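Local coordinates for protein free methionine-R-sulfoxide reductase (Saccharomyces cerevisiae, PDB 1F5M) that reduces the R-enantiomer of free methionine sulfoxide to methionine with thioredoxin as reductant, and helps protect yeast against oxidative stress, at residues E132-I137 / V147-C152. Sequence-based numbering, arbitrary orientation.
Sequences EIVVPI and VIDIDC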
ATOM      1  N   GLU B 132      15.341 -10.106   6.338  1.00 23.26           N
ATOM      2  CA  GLU B 132      14.093 -10.242   5.594  1.00 21.25           C
ATOM      3  C   GLU B 132      13.423 -11.618   5.770  1.00 21.41           C
ATOM      4  O   GLU B 132      14.075 -12.641   6.061  1.00 18.99           O
ATOM      5  CB  GLU B 132      14.408  -9.993   4.086  1.00 23.59           C
ATOM      6  CG  GLU B 132      13.196  -9.887   3.133  1.00 22.85           C
ATOM      7  CD  GLU B 132      13.540  -9.474   1.657  1.00 25.90           C
ATOM      8  OE1 GLU B 132      12.629  -9.471   0.789  1.00 25.50           O
ATOM      9  OE2 GLU B 132      14.707  -9.138   1.340  1.00 26.54           O
ATOM     10  N   ILE B 133      12.104 -11.633   5.640  1.00 19.13           N
ATOM     11  CA  ILE B 133      11.332 -12.871   5.706  1.00 19.73           C
ATOM     12  C   ILE B 133      10.323 -12.851   4.576  1.00 21.02           C
ATOM     13  O   ILE B 133       9.608 -11.831   4.347  1.00 20.62           O
ATOM     14  CB  ILE B 133      10.626 -13.066   7.072  1.00 21.73           C
ATOM     15  CG1 ILE B 133       9.880 -14.408   7.096  1.00 20.32           C
ATOM     16  CG2 ILE B 133       9.646 -11.913   7.319  1.00 22.83           C
ATOM     17  CD1 ILE B 133       9.438 -14.868   8.474  1.00 22.24           C
ATOM     18  N   VAL B 134      10.274 -13.947   3.829  1.00 20.08           N
ATOM     19  CA  VAL B 134       9.333 -14.039   2.704  1.00 21.44           C
ATOM     20  C   VAL B 134       8.577 -15.331   2.791  1.00 21.22           C
ATOM     21  O   VAL B 134       9.161 -16.418   2.886  1.00 21.24           O
ATOM     22  CB  VAL B 134      10.017 -13.980   1.328  1.00 20.34           C
ATOM     23  CG1 VAL B 134       8.952 -13.951   0.232  1.00 21.09           C
ATOM     24  CG2 VAL B 134      10.885 -12.760   1.243  1.00 18.45           C
ATOM     25  N   VAL B 135       7.258 -15.189   2.813  1.00 20.22           N
ATOM     26  CA  VAL B 135       6.352 -16.316   2.926  1.00 21.21           C
ATOM     27  C   VAL B 135       5.498 -16.456   1.660  1.00 22.45           C
ATOM     28  O   VAL B 135       4.731 -15.524   1.264  1.00 23.15           O
ATOM     29  CB  VAL B 135       5.443 -16.134   4.164  1.00 19.37           C
ATOM     30  CG1 VAL B 135       4.445 -17.283   4.307  1.00 17.18           C
ATOM     31  CG2 VAL B 135       6.288 -15.987   5.409  1.00 17.23           C
ATOM     32  N   PRO B 136       5.602 -17.609   0.986  1.00 23.84           N
ATOM     33  CA  PRO B 136       4.792 -17.778  -0.240  1.00 24.55           C
ATOM     34  C   PRO B 136       3.305 -18.095   0.005  1.00 24.23           C
ATOM     35  O   PRO B 136       2.946 -18.822   0.933  1.00 23.71           O
ATOM     36  CB  PRO B 136       5.513 -18.901  -0.967  1.00 23.54           C
ATOM     37  CG  PRO B 136       5.944 -19.765   0.143  1.00 22.18           C
ATOM     38  CD  PRO B 136       6.428 -18.803   1.243  1.00 21.81           C
ATOM     39  N   ILE B 137       2.431 -17.499  -0.820  1.00 25.44           N
ATOM     40  CA  ILE B 137       1.000 -17.702  -0.715  1.00 24.74           C
ATOM     41  C   ILE B 137       0.695 -18.807  -1.713  1.00 26.19           C
ATOM     42  O   ILE B 137       1.004 -18.671  -2.892  1.00 27.01           O
ATOM     43  CB  ILE B 137       0.261 -16.391  -1.075  1.00 25.64           C
ATOM     44  CG1 ILE B 137       0.622 -15.312  -0.030  1.00 26.44           C
ATOM     45  CG2 ILE B 137      -1.222 -16.606  -1.108  1.00 23.51           C
ATOM     46  CD1 ILE B 137       0.364 -13.900  -0.539  1.00 28.91           C
ATOM     47  N   VAL B 147       3.781 -13.641  -2.818  1.00 23.17           N
ATOM     48  CA  VAL B 147       4.517 -13.780  -1.570  1.00 22.48           C
ATOM     49  C   VAL B 147       4.223 -12.626  -0.642  1.00 22.40           C
ATOM     50  O   VAL B 147       3.767 -11.550  -1.073  1.00 22.50           O
ATOM     51  CB  VAL B 147       6.051 -13.782  -1.770  1.00 22.93           C
ATOM     52  CG1 VAL B 147       6.486 -14.912  -2.708  1.00 25.42           C
ATOM     53  CG2 VAL B 147       6.493 -12.435  -2.325  1.00 24.19           C
ATOM     54  N   ILE B 148       4.433 -12.883   0.644  1.00 21.38           N
ATOM     55  CA  ILE B 148       4.304 -11.883   1.685  1.00 22.01           C
ATOM     56  C   ILE B 148       5.765 -11.578   1.982  1.00 22.78           C
ATOM     57  O   ILE B 148       6.556 -12.494   2.258  1.00 22.77           O
ATOM     58  CB  ILE B 148       3.651 -12.445   2.946  1.00 22.25           C
ATOM     59  CG1 ILE B 148       2.297 -13.085   2.614  1.00 19.16           C
ATOM     60  CG2 ILE B 148       3.484 -11.339   3.948  1.00 23.58           C
ATOM     61  CD1 ILE B 148       1.555 -13.607   3.849  1.00 21.19           C
ATOM     62  N   ASP B 149       6.113 -10.295   1.930  1.00 21.36           N
ATOM     63  CA  ASP B 149       7.495  -9.852   2.099  1.00 20.67           C
ATOM     64  C   ASP B 149       7.665  -8.765   3.175  1.00 18.32           C
ATOM     65  O   ASP B 149       7.003  -7.670   3.137  1.00 15.20           O
ATOM     66  CB  ASP B 149       7.978  -9.328   0.715  1.00 21.54           C
ATOM     67  CG  ASP B 149       9.485  -9.011   0.642  1.00 22.32           C
ATOM     68  OD1 ASP B 149      10.270  -9.389   1.538  1.00 23.42           O
ATOM     69  OD2 ASP B 149       9.908  -8.402  -0.376  1.00 25.01           O
ATOM     70  N   ILE B 150       8.498  -9.050   4.156  1.00 15.73           N
ATOM     71  CA  ILE B 150       8.790  -8.037   5.194  1.00 15.03           C
ATOM     72  C   ILE B 150      10.276  -7.746   5.278  1.00 19.62           C
ATOM     73  O   ILE B 150      11.090  -8.706   5.401  1.00 19.07           O
ATOM     74  CB  ILE B 150       8.319  -8.514   6.573  1.00 15.93           C
ATOM     75  CG1 ILE B 150       6.886  -9.040   6.478  1.00 19.07           C
ATOM     76  CG2 ILE B 150       8.406  -7.389   7.583  1.00 12.51           C
ATOM     77  CD1 ILE B 150       6.273  -9.446   7.865  1.00 18.27           C
ATOM     78  N   ASP B 151      10.670  -6.461   5.255  1.00 18.19           N
ATOM     79  CA  ASP B 151      12.112  -6.105   5.345  1.00 18.55           C
ATOM     80  C   ASP B 151      12.351  -5.488   6.733  1.00 20.23           C
ATOM     81  O   ASP B 151      11.470  -4.800   7.264  1.00 16.98           O
ATOM     82  CB  ASP B 151      12.554  -5.022   4.345  1.00 20.55           C
ATOM     83  CG  ASP B 151      12.618  -5.499   2.923  1.00 22.75           C
ATOM     84  OD1 ASP B 151      12.138  -6.597   2.630  1.00 23.79           O
ATOM     85  OD2 ASP B 151      13.127  -4.737   2.062  1.00 25.99           O
ATOM     86  N   CYS B 152      13.545  -5.710   7.293  1.00 17.34           N
ATOM     87  CA  CYS B 152      13.923  -5.135   8.596  1.00 18.60           C
ATOM     88  C   CYS B 152      15.242  -4.389   8.499  1.00 19.59           C
ATOM     89  O   CYS B 152      16.171  -4.839   7.816  1.00 19.23           O
ATOM     90  CB  CYS B 152      14.031  -6.266   9.654  1.00 17.91           C
ATOM     91  SG  CYS B 152      14.567  -5.752  11.316  1.00 22.14           S
TER
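Glu132 and Asp149 both hold CG anti to the backbone N (chi1 -172° and -171°), and the extended Glu132 chain brings their carboxylates together. They sit on neighbouring strands of an antiparallel beta hairpin in the central sheet of the GAF domain. Glu132 OE1 lies 2.5 Å from Asp149 OD1, and the two acid groups are nearly coplanar (16° between planes). Asp151 OD1 comes within 3.3 Å of Glu132 CD, while its OD2 is hydrogen-bonded to Thr129 OG1. An alanine in place of Glu132 removes the carboxylate and would probably open a gap beside Asp149 and Cys101. Helix 99-107 covers this face, with Cys101 against both Glu132 and Asp149. Val134 continues it: CG2 packs on Asp149 OD1, and CG1 reaches Val147 CB at 3.5 Å. The other face is apolar and lies under helix 160-176, where Leu166 touches Val135 and Ile150. There Ile133 CG2 rests 3.7 Å from Ile150 CB. Between 132-137 and 147-152, backbone hydrogen bonds run both ways in the pairs Ile133 with Ile150 and Val135 with Ile148; the shortest of the four, Ile148 N to Val135 O, is 2.7 Å.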